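PDB 4IEF: gingipain R2 Pro-Domain from Porphyromonas gingivalis, which probably acts as the propeptide of the arginine-specific cysteine protease gingipain R2, binding the enzyme and keeping it latent until the pro-domain is removed. Local coordinates for residues P14-L19 and V28-D33; E22-K27 and V173-E178; S70-V75 and G146-F151; M81-V86 and I169-S174; F139-V144 and K200-N205. All blocks are in the same frame, centred on the assembly; numbering follows the deposited sequence.

How the contacts relate
From the N terminus, contact 1 closes first, joining strand 17-22 to strand 25-31 in a hairpin. Contact 2 opens inside that hairpin, at 22-27, so it crosses contact 1; its long loop closes only at 173-178. Nested within this loop is contact 3, pairing strand 69-74 with strand 144-157. Contact 4 opens at 81-86, crosses contact 3 and ends on the stretch 169-174, sharing Val173 and Ser174 with contact 2. Contact 5 starts at 139-144 and closes last, at 200-205, crossing contacts 2, 3 and 4. The first four build one antiparallel sheet, and contact 5 fastens the end of helix 196-202 beside it.

Contact 1: residues P14-L19 and V28-D33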
# COMPACT_ATOMS: atom_id res chain seq x y z
N PRO A 14 5.63 22.08 1.91
CA PRO A 14 4.45 22.96 1.71
C PRO A 14 4.67 24.07 0.69
O PRO A 14 3.70 24.66 0.22
CB PRO A 14 4.22 23.56 3.11
CG PRO A 14 5.16 22.85 4.04
CD PRO A 14 6.29 22.36 3.20
N GLN A 15 5.94 24.35 0.36
CA GLN A 15 6.33 25.41 -0.57
C GLN A 15 6.25 24.93 -2.04
O GLN A 15 6.29 25.76 -2.96
CB GLN A 15 7.72 25.95 -0.21
CG GLN A 15 7.76 26.63 1.15
CD GLN A 15 8.91 27.60 1.29
OE1 GLN A 15 8.94 28.66 0.66
NE2 GLN A 15 9.86 27.28 2.17
N VAL A 16 6.08 23.61 -2.26
CA VAL A 16 5.91 23.03 -3.60
C VAL A 16 4.42 23.20 -3.97
O VAL A 16 3.56 22.67 -3.27
CB VAL A 16 6.41 21.57 -3.72
CG1 VAL A 16 6.11 20.97 -5.09
CG2 VAL A 16 7.91 21.49 -3.43
N ARG A 17 4.14 24.00 -5.01
CA ARG A 17 2.76 24.29 -5.43
C ARG A 17 2.59 24.32 -6.95
O ARG A 17 3.51 24.67 -7.69
CB ARG A 17 2.24 25.60 -4.81
CG ARG A 17 2.95 26.90 -5.24
CD ARG A 17 2.15 28.11 -4.78
NE ARG A 17 2.66 29.37 -5.31
CZ ARG A 17 3.25 30.31 -4.57
NH1 ARG A 17 3.43 30.13 -3.27
NH2 ARG A 17 3.69 31.43 -5.13
N LEU A 18 1.37 23.93 -7.41
CA LEU A 18 0.95 23.94 -8.80
C LEU A 18 0.55 25.36 -9.17
O LEU A 18 -0.45 25.86 -8.65
CB LEU A 18 -0.20 22.93 -9.01
CG LEU A 18 -0.82 22.84 -10.41
CD1 LEU A 18 0.04 21.99 -11.35
CD2 LEU A 18 -2.22 22.28 -10.34
N LEU A 19 1.34 26.03 -10.02
CA LEU A 19 1.06 27.41 -10.44
C LEU A 19 -0.02 27.46 -11.50
O LEU A 19 -0.93 28.28 -11.40
CB LEU A 19 2.33 28.14 -10.94
CG LEU A 19 3.44 28.43 -9.91
CD1 LEU A 19 4.60 29.14 -10.57
CD2 LEU A 19 2.94 29.31 -8.77
N VAL A 28 4.79 23.80 -12.37
CA VAL A 28 5.05 23.40 -10.98
C VAL A 28 6.20 24.24 -10.41
O VAL A 28 7.26 24.36 -11.03
CB VAL A 28 5.32 21.87 -10.84
CG1 VAL A 28 5.47 21.46 -9.37
CG2 VAL A 28 4.22 21.04 -11.51
N GLN A 29 5.97 24.80 -9.22
CA GLN A 29 6.94 25.59 -8.50
C GLN A 29 7.52 24.80 -7.33
O GLN A 29 6.78 24.23 -6.53
CB GLN A 29 6.32 26.91 -8.00
CG GLN A 29 7.14 27.65 -6.93
CD GLN A 29 6.51 28.94 -6.49
OE1 GLN A 29 6.43 29.91 -7.24
NE2 GLN A 29 6.06 28.98 -5.24
N PHE A 30 8.84 24.78 -7.25
CA PHE A 30 9.58 24.21 -6.14
C PHE A 30 10.22 25.35 -5.37
O PHE A 30 10.76 26.28 -5.99
CB PHE A 30 10.66 23.20 -6.60
CG PHE A 30 11.71 22.91 -5.55
CD1 PHE A 30 12.84 23.71 -5.42
CD2 PHE A 30 11.53 21.87 -4.64
CE1 PHE A 30 13.77 23.49 -4.40
CE2 PHE A 30 12.48 21.63 -3.63
CZ PHE A 30 13.59 22.44 -3.52
N ARG A 31 10.20 25.26 -4.05
CA ARG A 31 10.89 26.20 -3.18
C ARG A 31 11.60 25.40 -2.09
O ARG A 31 11.02 24.44 -1.56
CB ARG A 31 9.94 27.26 -2.61
CG ARG A 31 9.74 28.44 -3.55
CD ARG A 31 8.70 29.41 -3.02
NE ARG A 31 8.63 30.61 -3.84
CZ ARG A 31 7.72 31.57 -3.71
NH1 ARG A 31 6.76 31.45 -2.80
NH2 ARG A 31 7.74 32.63 -4.50
N MET A 32 12.87 25.74 -1.83
CA MET A 32 13.69 25.07 -0.82
C MET A 32 13.09 25.26 0.57
O MET A 32 12.77 26.39 0.96
CB MET A 32 15.15 25.57 -0.86
CG MET A 32 16.09 24.82 0.08
SD MET A 32 16.17 23.03 -0.22
CE MET A 32 17.36 22.99 -1.56
N ASP A 33 12.92 24.16 1.31
CA ASP A 33 12.33 24.20 2.63
C ASP A 33 13.16 23.37 3.61
O ASP A 33 13.48 22.21 3.32
CB ASP A 33 10.87 23.71 2.59
CG ASP A 33 10.13 23.92 3.89
OD1 ASP A 33 9.99 22.95 4.66
OD2 ASP A 33 9.69 25.06 4.15
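Gln29 N donates to Arg17 O at 2.9 Å. The return bond, Arg17 N to Gln29 O, is 3.1 Å long, and Val16 CA adds a CA-H...O contact to the same Gln29 O. Beyond this hydrogen-bonded antiparallel pair the side chains of Arg17 and Gln29 lie side by side and point the same way. Arg17 CG takes the crowded position between backbone N and carbonyl carbon (chi1 65°), and its chain then runs extended to NE. The amide of Gln29 ends with NE2 3.2 Å above the centre of the Arg17 guanidinium, the planes 53° apart; both groups carry only donors there, so this is packing and not a bond. The same NE2 lies over the guanidinium of Arg31, offset toward its rim. Arg17 NH1 and Arg31 NH1 come within 3.6 Å, a repulsion probably eased by Glu168, which forms a salt bridge with Arg31 NE. Farther along, Gln15 NE2 reaches Asp33 OD2 at 3.0 Å on its anti lone pair, with the carboxylate plane perpendicular to the amide; Thr53 takes Asp33 OD1. The opposite face of the hairpin is apolar: Val16 CG2 meets Phe30 CD2 at 3.8 Å, and Leu18 CD1 meets Val28 CG2 at 4.3 Å. Strand 17-22 pairs with strand 25-31, whose other edge is bonded to strand 162-176, while Val16, Val28 and Phe30 pack onto strand 69-74.

Contact 2: residues E22-K27 and V173-E178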
# COMPACT_ATOMS: atom_id res chain seq x y z
N GLU A 22 -3.38 23.44 -17.54
CA GLU A 22 -4.23 23.54 -18.73
C GLU A 22 -4.07 22.24 -19.51
O GLU A 22 -2.95 21.92 -19.91
CB GLU A 22 -3.85 24.77 -19.57
CG GLU A 22 -4.45 26.07 -19.07
CD GLU A 22 -5.75 26.47 -19.74
OE1 GLU A 22 -5.71 27.35 -20.63
OE2 GLU A 22 -6.80 25.90 -19.38
N GLN A 23 -5.17 21.49 -19.70
CA GLN A 23 -5.25 20.16 -20.33
C GLN A 23 -4.13 19.25 -19.75
O GLN A 23 -4.23 18.87 -18.58
CB GLN A 23 -5.29 20.18 -21.89
CG GLN A 23 -4.36 21.14 -22.65
CD GLN A 23 -3.27 20.41 -23.43
OE1 GLN A 23 -2.10 20.38 -23.03
NE2 GLN A 23 -3.63 19.84 -24.57
N SER A 24 -3.08 18.93 -20.52
CA SER A 24 -1.98 18.07 -20.06
C SER A 24 -0.74 18.90 -19.66
O SER A 24 0.19 18.34 -19.06
CB SER A 24 -1.62 17.04 -21.13
OG SER A 24 -1.45 17.61 -22.42
N MET A 25 -0.74 20.22 -19.95
CA MET A 25 0.34 21.16 -19.62
C MET A 25 0.23 21.59 -18.14
O MET A 25 -0.87 21.87 -17.67
CB MET A 25 0.29 22.38 -20.55
CG MET A 25 1.64 23.04 -20.75
SD MET A 25 2.12 24.21 -19.46
CE MET A 25 1.21 25.66 -19.97
N SER A 26 1.38 21.61 -17.42
CA SER A 26 1.44 21.95 -15.99
C SER A 26 2.65 22.80 -15.64
O SER A 26 3.76 22.55 -16.11
CB SER A 26 1.48 20.68 -15.14
OG SER A 26 0.24 19.99 -15.12
N LYS A 27 2.43 23.77 -14.74
CA LYS A 27 3.48 24.67 -14.24
C LYS A 27 3.64 24.38 -12.75
O LYS A 27 2.71 24.61 -11.97
CB LYS A 27 3.13 26.14 -14.51
CG LYS A 27 4.33 27.02 -14.79
CD LYS A 27 3.89 28.42 -15.21
CE LYS A 27 4.98 29.44 -15.05
NZ LYS A 27 4.48 30.81 -15.27
N VAL A 173 5.82 21.58 -17.67
CA VAL A 173 5.75 20.22 -18.20
C VAL A 173 4.68 20.24 -19.30
O VAL A 173 3.50 20.46 -19.01
CB VAL A 173 5.51 19.14 -17.11
CG1 VAL A 173 5.36 17.75 -17.73
CG2 VAL A 173 6.63 19.15 -16.07
N SER A 174 5.12 20.11 -20.56
CA SER A 174 4.25 20.19 -21.73
C SER A 174 4.52 19.06 -22.71
O SER A 174 5.58 18.42 -22.64
CB SER A 174 4.47 21.53 -22.44
OG SER A 174 5.83 21.72 -22.78
N GLU A 175 3.58 18.81 -23.63
CA GLU A 175 3.71 17.76 -24.65
C GLU A 175 4.54 18.24 -25.83
O GLU A 175 4.60 19.43 -26.10
CB GLU A 175 2.34 17.22 -25.11
CG GLU A 175 1.30 18.27 -25.42
CD GLU A 175 0.06 17.72 -26.11
OE1 GLU A 175 -0.83 17.15 -25.43
OE2 GLU A 175 -0.02 17.89 -27.34
N THR A 176 5.20 17.29 -26.52
CA THR A 176 6.03 17.54 -27.70
C THR A 176 5.29 17.03 -28.95
O THR A 176 4.18 16.52 -28.84
CB THR A 176 7.41 16.88 -27.56
OG1 THR A 176 7.26 15.46 -27.47
CG2 THR A 176 8.20 17.39 -26.38
N ALA A 177 5.95 17.14 -30.12
CA ALA A 177 5.46 16.65 -31.42
C ALA A 177 5.77 15.15 -31.56
O ALA A 177 5.39 14.52 -32.55
CB ALA A 177 6.11 17.44 -32.55
N GLU A 178 6.46 14.58 -30.57
CA GLU A 178 6.86 13.17 -30.53
C GLU A 178 5.83 12.27 -29.86
O GLU A 178 5.19 12.66 -28.88
CB GLU A 178 8.18 13.01 -29.78
CG GLU A 178 9.41 13.41 -30.57
CD GLU A 178 10.61 13.72 -29.70
OE1 GLU A 178 11.06 14.88 -29.72
OE2 GLU A 178 11.08 12.80 -28.99
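Ser26 and Val173 form a hydrogen-bonded antiparallel pair that satisfies both backbones: Ser26 N donates to Val173 O at 2.9 Å, and Val173 N to Ser26 O at 2.8 Å, the latter nearly straight at 172°. Val173 O also receives a CA-H...O contact from Met25 CA at 3.3 Å. Just before this pair the chain makes a type II' beta turn from Glu22 to Met25, closed by backbone bonds in both directions between those two residues. At its corners Gln23 folds back over Ser24. Gln23 CG stands between backbone N and carbonyl carbon (chi1 43°), the bend at chi2 turns CD back toward Ser24, and the amide oxygen OE1 lies over the turn. There OE1 accepts from Ser24 OG at 2.9 Å and from Ser24 N at 3.1 Å; both donors lie well above the carbonyl plane, on the same face of it. Ser24 OG also comes within 3.1 Å of Glu175 OE1, a close approach only, its hydrogen being directed to Gln23 OE1. The other carboxylate oxygen, Glu175 OE2, has a salt bridge with Arg79. On the far flank Met25 CG rests against Ser174 CB at 3.6 Å, an aliphatic touch beside the polar turn. The backbone pairing thus joins strands 25-31 and 162-176 at the end of the sheet. The polar side chains mostly find partners within their own segment or beyond the contact, which implies that the main chain, more than these groups, carries the join.

Contact 3: residues S70-V75 and G146-F151; sequences SRSLAV and GQVVNF
Leu73 faces Gln147 and Val149 across two antiparallel strands, its side chain on the face of the sheet it shares with them and with Arg71. Its CB lies 3.7 Å from Gln147 O, the carbonyl that accepts from Leu73 N at 2.9 Å. Beyond CG the two methyls part: CD1 packs on Val149 CG1 at 3.9 Å and also on Val173, while CD2 turns to Ser26 and Val28 of strand 25-31. Gln147 N returns a bond to Leu73 O, and Arg71 and Val149 repeat the reciprocal pair, with Val149 N to Arg71 O at 2.8 Å. Between these hydrogen-bonded pairs Ser72 and Val148 stand opposite each other, and Val148 CA makes a CA-H...O contact with Arg71 O. At one end Val75 spreads both methyls, CG1 and CG2, against Gln147 CB at 3.9 Å each. Leu73 and Val149 thus give their face an apolar patch on Val173, and Arg71, on the same face, has its salt bridge with Glu54. On the other face, Ser70 OG donates to Asn150 OD1 at 2.8 Å, arriving tilted 21° from the carbonyl plane, and Ser70 CB touches Val148 CG1. Asn150 OD1 and Ser70 OG each also bond to a basic side chain of a partner protein chain, and Ser72 OG to an acidic one. Five successive pairs, alternately hydrogen-bonded and non-hydrogen-bonded, are regular antiparallel sheet; one face of it, with Ser70, Ser72, Val148 and Asn150, forms part of the interface with the other protein chain.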
# COMPACT_ATOMS: atom_id res chain seq x y z
N SER A 70 10.37 14.81 -5.85
CA SER A 70 9.58 14.23 -6.94
C SER A 70 8.09 14.40 -6.72
O SER A 70 7.60 14.27 -5.60
CB SER A 70 9.91 12.76 -7.10
OG SER A 70 11.28 12.56 -7.43
N ARG A 71 7.37 14.73 -7.82
CA ARG A 71 5.93 14.92 -7.84
C ARG A 71 5.33 14.31 -9.10
O ARG A 71 5.91 14.42 -10.19
CB ARG A 71 5.55 16.41 -7.74
CG ARG A 71 5.68 17.01 -6.34
CD ARG A 71 4.74 16.38 -5.33
NE ARG A 71 4.93 16.95 -3.99
CZ ARG A 71 4.25 17.99 -3.51
NH1 ARG A 71 3.29 18.56 -4.24
NH2 ARG A 71 4.50 18.45 -2.29
N SER A 72 4.17 13.68 -8.95
CA SER A 72 3.46 13.01 -10.03
C SER A 72 2.47 13.94 -10.70
O SER A 72 1.78 14.72 -10.02
CB SER A 72 2.75 11.76 -9.52
OG SER A 72 3.68 10.84 -8.99
N LEU A 73 2.39 13.86 -12.03
CA LEU A 73 1.47 14.66 -12.82
C LEU A 73 0.68 13.81 -13.78
O LEU A 73 1.22 12.88 -14.38
CB LEU A 73 2.22 15.75 -13.61
CG LEU A 73 2.95 16.86 -12.84
CD1 LEU A 73 3.96 17.56 -13.74
CD2 LEU A 73 1.96 17.87 -12.24
N ALA A 74 -0.61 14.14 -13.94
CA ALA A 74 -1.48 13.55 -14.96
C ALA A 74 -1.06 14.22 -16.29
O ALA A 74 -1.12 15.45 -16.39
CB ALA A 74 -2.95 13.80 -14.62
N VAL A 75 -0.52 13.44 -17.25
CA VAL A 75 0.03 14.00 -18.50
C VAL A 75 -0.78 13.57 -19.76
O VAL A 75 -1.88 13.01 -19.64
CB VAL A 75 1.55 13.66 -18.65
CG1 VAL A 75 2.39 14.36 -17.59
CG2 VAL A 75 1.81 12.15 -18.65
N GLY A 146 0.36 8.98 -16.39
CA GLY A 146 1.10 9.84 -15.49
C GLY A 146 2.59 9.89 -15.77
O GLY A 146 3.13 9.02 -16.46
N GLN A 147 3.24 10.92 -15.22
CA GLN A 147 4.68 11.11 -15.32
C GLN A 147 5.18 11.92 -14.12
O GLN A 147 4.53 12.88 -13.70
CB GLN A 147 5.09 11.78 -16.65
CG GLN A 147 6.53 11.45 -17.04
CD GLN A 147 6.88 11.70 -18.48
OE1 GLN A 147 6.07 12.17 -19.28
NE2 GLN A 147 8.11 11.39 -18.85
N VAL A 148 6.32 11.50 -13.55
CA VAL A 148 6.90 12.15 -12.38
C VAL A 148 7.95 13.19 -12.81
O VAL A 148 8.84 12.87 -13.60
CB VAL A 148 7.50 11.12 -11.39
CG1 VAL A 148 8.18 11.80 -10.20
CG2 VAL A 148 6.42 10.15 -10.90
N VAL A 149 7.82 14.42 -12.29
CA VAL A 149 8.78 15.50 -12.51
C VAL A 149 9.72 15.54 -11.27
O VAL A 149 9.25 15.47 -10.13
CB VAL A 149 8.13 16.88 -12.85
CG1 VAL A 149 7.25 17.42 -11.72
CG2 VAL A 149 9.19 17.91 -13.26
N ASN A 150 11.04 15.58 -11.51
CA ASN A 150 12.04 15.62 -10.44
C ASN A 150 12.80 16.94 -10.42
O ASN A 150 13.34 17.37 -11.45
CB ASN A 150 13.04 14.46 -10.59
CG ASN A 150 12.39 13.16 -10.97
OD1 ASN A 150 11.58 12.61 -10.21
ND2 ASN A 150 12.64 12.70 -12.18
N PHE A 151 12.85 17.57 -9.25
CA PHE A 151 13.62 18.79 -9.02
C PHE A 151 14.92 18.41 -8.36
O PHE A 151 14.89 17.68 -7.38
CB PHE A 151 12.85 19.77 -8.13
CG PHE A 151 11.56 20.30 -8.69
CD1 PHE A 151 10.35 19.71 -8.36
CD2 PHE A 151 11.56 21.41 -9.53
CE1 PHE A 151 9.15 20.23 -8.86
CE2 PHE A 151 10.36 21.93 -10.02
CZ PHE A 151 9.16 21.33 -9.69

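Contact 4: residues M81-V86 and I169-S174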
# COMPACT_ATOMS: atom_id res chain seq x y z
N MET A 81 6.24 13.84 -23.28
CA MET A 81 6.31 15.08 -22.51
C MET A 81 7.74 15.59 -22.38
O MET A 81 8.70 14.81 -22.51
CB MET A 81 5.70 14.90 -21.11
CG MET A 81 4.26 14.36 -21.12
SD MET A 81 3.03 15.46 -21.86
CE MET A 81 2.89 16.72 -20.62
N LYS A 82 7.89 16.90 -22.16
CA LYS A 82 9.17 17.55 -21.93
C LYS A 82 9.07 18.43 -20.68
O LYS A 82 7.97 18.85 -20.30
CB LYS A 82 9.65 18.36 -23.15
CG LYS A 82 8.84 19.62 -23.46
CD LYS A 82 9.53 20.49 -24.50
CE LYS A 82 8.68 21.68 -24.88
NZ LYS A 82 9.44 22.67 -25.69
N VAL A 83 10.22 18.70 -20.06
CA VAL A 83 10.27 19.56 -18.89
C VAL A 83 11.24 20.71 -19.20
O VAL A 83 12.35 20.49 -19.68
CB VAL A 83 10.59 18.79 -17.58
CG1 VAL A 83 11.94 18.08 -17.64
CG2 VAL A 83 10.49 19.71 -16.37
N GLU A 84 10.76 21.94 -18.98
CA GLU A 84 11.54 23.15 -19.20
C GLU A 84 11.58 23.98 -17.95
O GLU A 84 10.53 24.20 -17.33
CB GLU A 84 10.98 24.01 -20.35
CG GLU A 84 10.70 23.28 -21.64
CD GLU A 84 10.58 24.20 -22.84
OE1 GLU A 84 11.60 24.36 -23.56
OE2 GLU A 84 9.49 24.78 -23.06
N VAL A 85 12.77 24.46 -17.57
CA VAL A 85 12.94 25.34 -16.42
C VAL A 85 12.60 26.74 -16.91
O VAL A 85 13.35 27.29 -17.72
CB VAL A 85 14.35 25.22 -15.79
CG1 VAL A 85 14.59 26.29 -14.73
CG2 VAL A 85 14.58 23.83 -15.22
N VAL A 86 11.45 27.28 -16.49
CA VAL A 86 11.02 28.61 -16.93
C VAL A 86 11.52 29.70 -15.96
O VAL A 86 11.64 30.86 -16.35
CB VAL A 86 9.49 28.72 -17.18
CG1 VAL A 86 9.08 27.88 -18.39
CG2 VAL A 86 8.67 28.35 -15.95
N ILE A 169 12.66 26.91 -8.12
CA ILE A 169 12.66 26.31 -9.46
C ILE A 169 11.22 26.22 -9.94
O ILE A 169 10.39 25.58 -9.28
CB ILE A 169 13.36 24.91 -9.56
CG1 ILE A 169 14.80 24.89 -8.98
CG2 ILE A 169 13.34 24.39 -11.02
CD1 ILE A 169 15.35 23.47 -8.65
N VAL A 170 10.91 26.84 -11.08
CA VAL A 170 9.59 26.76 -11.70
C VAL A 170 9.76 26.03 -13.02
O VAL A 170 10.56 26.46 -13.87
CB VAL A 170 8.85 28.12 -11.86
CG1 VAL A 170 7.46 27.91 -12.45
CG2 VAL A 170 8.76 28.86 -10.53
N VAL A 171 9.04 24.91 -13.19
CA VAL A 171 9.12 24.12 -14.41
C VAL A 171 7.79 24.10 -15.16
O VAL A 171 6.72 24.17 -14.55
CB VAL A 171 9.64 22.66 -14.19
CG1 VAL A 171 11.06 22.66 -13.64
CG2 VAL A 171 8.70 21.84 -13.29
N ALA A 172 7.87 23.99 -16.49
CA ALA A 172 6.73 23.83 -17.37
C ALA A 172 6.80 22.42 -17.99
O ALA A 172 7.78 22.10 -18.67
CB ALA A 172 6.73 24.91 -18.45
N VAL A 173 5.82 21.58 -17.67
CA VAL A 173 5.75 20.22 -18.20
C VAL A 173 4.68 20.24 -19.30
O VAL A 173 3.50 20.46 -19.01
CB VAL A 173 5.51 19.14 -17.11
CG1 VAL A 173 5.36 17.75 -17.73
CG2 VAL A 173 6.63 19.15 -16.07
N SER A 174 5.12 20.11 -20.56
CA SER A 174 4.25 20.19 -21.73
C SER A 174 4.52 19.06 -22.71
O SER A 174 5.58 18.42 -22.64
CB SER A 174 4.47 21.53 -22.44
OG SER A 174 5.83 21.72 -22.78
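Val83 CG2 sits tightly between two residues of the facing strand, 3.8 Å from Val171 CB and 3.9 Å from Val173 CG2. The methyl gets there because it is anti to the backbone N, on the carbonyl side of its residue. On the same face Met81 bends at chi2 and chi3 until CE reaches Val173 CG1 at 3.9 Å, and Leu135 and Val149 pack against this face from beyond. The packing thins out at exposed Val85, whose CG2 is 4.0 Å from Val171 CG1. The backbones hold these side chains in line. Ala172 N gives a 2.8 Å bond to Glu84 O, Lys82 N one of the same length to Ser174 O, and each is answered by a bond in the other direction. The pairing is regular antiparallel sheet, joining strand 79-93 to strand 162-176. Lys82, Glu84 and Val86 lie on the more open reverse face. Lys82 runs extended beyond CG over Ser174, its CE 3.5 Å from Ser174 OG, and its NZ makes a long 3.4 Å salt bridge with Glu84 OE2 of its own strand. Glu84 itself is exposed. Val86 lies at the far end of this face with its methyls apart: CG1 is against Ala172 CB, while CG2 meets Val170 CG1 at 3.7 Å. Val86 N still bonds to Val170 O, less straight than the others at 141°.

Contact 5: residues F139-V144 and K200-N205; sequences FILRDV and KSVFMN. With CA (calcium ion), chain K.
Phe139 and Phe203 reach toward each other tip to tip and meet rim to rim, with neither ring over the face of the other. Their centroids are 5.9 Å apart and their planes differ by only 15°; Phe139 CZ lies 3.6 Å from Phe203 CE2, at the edge of the Phe203 ring and near its plane. Val144 comes from a different direction, sliding past Phe203 antiparallel to it, and places CG1 3.6 Å from Phe203 CE1. A face of the Phe203 ring is covered from its own segment, by Val202 CG1 standing 3.8 Å above the centre. Val202 in turn points its methyls at Leu141, tip to tip, with Leu141 CD2 4.1 Å from Val202 CG2. The two segments differ in kind. Residues 139-144 hold a hairpin corner, a type II' beta turn from Leu141 to Val144 between strands 133-141 and 144-157. The other segment is the last turn of helix 196-202 and the loop after it. Buried Phe203, the first residue to leave helical geometry, is the centre of an apolar cluster with Phe139, Leu141, Val144 and Val202, and no hydrogen bond crosses the contact. Between Phe139 and Leu141, Ile140 CB is directed away from residues 200-205, and Ile140 O binds the calcium ion at 2.5 Å. A water at 2.6 Å from the calcium is a further ligand. Acidic and backbone groups of a partner protein chain contribute more, so the calcium sits between the two chains.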
# COMPACT_ATOMS: atom_id res chain seq x y z
N PHE A 139 3.96 6.39 -16.96
CA PHE A 139 3.23 5.22 -16.47
C PHE A 139 1.74 5.38 -16.73
O PHE A 139 1.27 6.49 -16.97
CB PHE A 139 3.50 5.02 -14.96
CG PHE A 139 3.04 6.14 -14.05
CD1 PHE A 139 1.77 6.11 -13.48
CD2 PHE A 139 3.89 7.18 -13.70
CE1 PHE A 139 1.35 7.13 -12.62
CE2 PHE A 139 3.48 8.19 -12.83
CZ PHE A 139 2.21 8.17 -12.30
N ILE A 140 0.99 4.28 -16.64
CA ILE A 140 -0.46 4.31 -16.75
C ILE A 140 -1.03 3.78 -15.44
O ILE A 140 -0.70 2.67 -15.01
CB ILE A 140 -1.02 3.58 -18.01
CG1 ILE A 140 -0.50 4.25 -19.32
CG2 ILE A 140 -2.57 3.57 -17.97
CD1 ILE A 140 -0.53 3.35 -20.58
N LEU A 141 -1.87 4.60 -14.78
CA LEU A 141 -2.58 4.24 -13.57
C LEU A 141 -4.05 4.16 -13.94
O LEU A 141 -4.74 5.18 -13.98
CB LEU A 141 -2.30 5.21 -12.40
CG LEU A 141 -3.07 4.98 -11.08
CD1 LEU A 141 -2.85 3.56 -10.54
CD2 LEU A 141 -2.69 6.02 -10.04
N ARG A 142 -4.50 2.94 -14.30
CA ARG A 142 -5.85 2.59 -14.73
C ARG A 142 -6.23 3.36 -16.02
O ARG A 142 -5.86 2.92 -17.11
CB ARG A 142 -6.88 2.76 -13.60
CG ARG A 142 -8.18 2.02 -13.88
CD ARG A 142 -8.92 1.64 -12.63
NE ARG A 142 -9.97 0.67 -12.94
CZ ARG A 142 -10.04 -0.57 -12.46
NH1 ARG A 142 -9.13 -1.01 -11.60
NH2 ARG A 142 -11.03 -1.37 -12.82
N ASP A 143 -6.93 4.50 -15.90
CA ASP A 143 -7.38 5.29 -17.05
C ASP A 143 -6.59 6.61 -17.22
O ASP A 143 -6.92 7.39 -18.11
CB ASP A 143 -8.89 5.60 -16.92
CG ASP A 143 -9.78 4.37 -16.88
OD1 ASP A 143 -10.51 4.20 -15.88
OD2 ASP A 143 -9.76 3.59 -17.85
N VAL A 144 -5.56 6.84 -16.39
CA VAL A 144 -4.78 8.08 -16.45
C VAL A 144 -3.29 7.79 -16.71
O VAL A 144 -2.69 6.97 -16.01
CB VAL A 144 -4.97 8.97 -15.19
CG1 VAL A 144 -4.17 10.27 -15.30
CG2 VAL A 144 -6.44 9.30 -14.94
N LYS A 200 -6.72 11.93 -7.63
CA LYS A 200 -6.66 13.22 -6.92
C LYS A 200 -5.49 13.26 -5.93
O LYS A 200 -4.85 14.30 -5.81
CB LYS A 200 -7.98 13.49 -6.18
CG LYS A 200 -9.13 13.86 -7.09
CD LYS A 200 -10.39 14.20 -6.30
CE LYS A 200 -11.57 14.51 -7.20
NZ LYS A 200 -11.46 15.84 -7.87
N SER A 201 -5.20 12.13 -5.26
CA SER A 201 -4.12 12.02 -4.27
C SER A 201 -2.76 11.75 -4.92
O SER A 201 -1.75 12.19 -4.38
CB SER A 201 -4.44 10.94 -3.25
OG SER A 201 -4.66 9.68 -3.87
N VAL A 202 -2.72 11.02 -6.04
CA VAL A 202 -1.46 10.70 -6.74
C VAL A 202 -1.00 11.92 -7.56
O VAL A 202 0.14 12.33 -7.43
CB VAL A 202 -1.59 9.40 -7.60
CG1 VAL A 202 -0.45 9.26 -8.60
CG2 VAL A 202 -1.69 8.16 -6.73
N PHE A 203 -1.89 12.48 -8.40
CA PHE A 203 -1.56 13.60 -9.28
C PHE A 203 -1.95 14.94 -8.66
O PHE A 203 -3.10 15.13 -8.26
CB PHE A 203 -2.23 13.43 -10.66
CG PHE A 203 -2.05 12.06 -11.28
CD1 PHE A 203 -3.13 11.19 -11.40
CD2 PHE A 203 -0.80 11.62 -11.69
CE1 PHE A 203 -2.96 9.92 -11.95
CE2 PHE A 203 -0.63 10.35 -12.25
CZ PHE A 203 -1.71 9.51 -12.39
N MET A 204 -0.98 15.87 -8.57
CA MET A 204 -1.20 17.20 -7.98
C MET A 204 -1.93 18.16 -8.96
O MET A 204 -2.37 19.23 -8.54
CB MET A 204 0.12 17.82 -7.45
CG MET A 204 1.19 18.13 -8.51
SD MET A 204 2.72 18.82 -7.80
CE MET A 204 2.16 20.44 -7.28
N ASN A 205 -2.11 17.75 -10.24
CA ASN A 205 -2.78 18.55 -11.26
C ASN A 205 -4.12 17.93 -11.73
O ASN A 205 -4.74 18.47 -12.66
CB ASN A 205 -1.84 18.74 -12.47
CG ASN A 205 -1.61 17.49 -13.27
OD1 ASN A 205 -1.37 16.40 -12.73
ND2 ASN A 205 -1.70 17.60 -14.58
CA CA K . -0.35 0.20 -14.72
O HOH W 1 1.11 -1.90 -14.98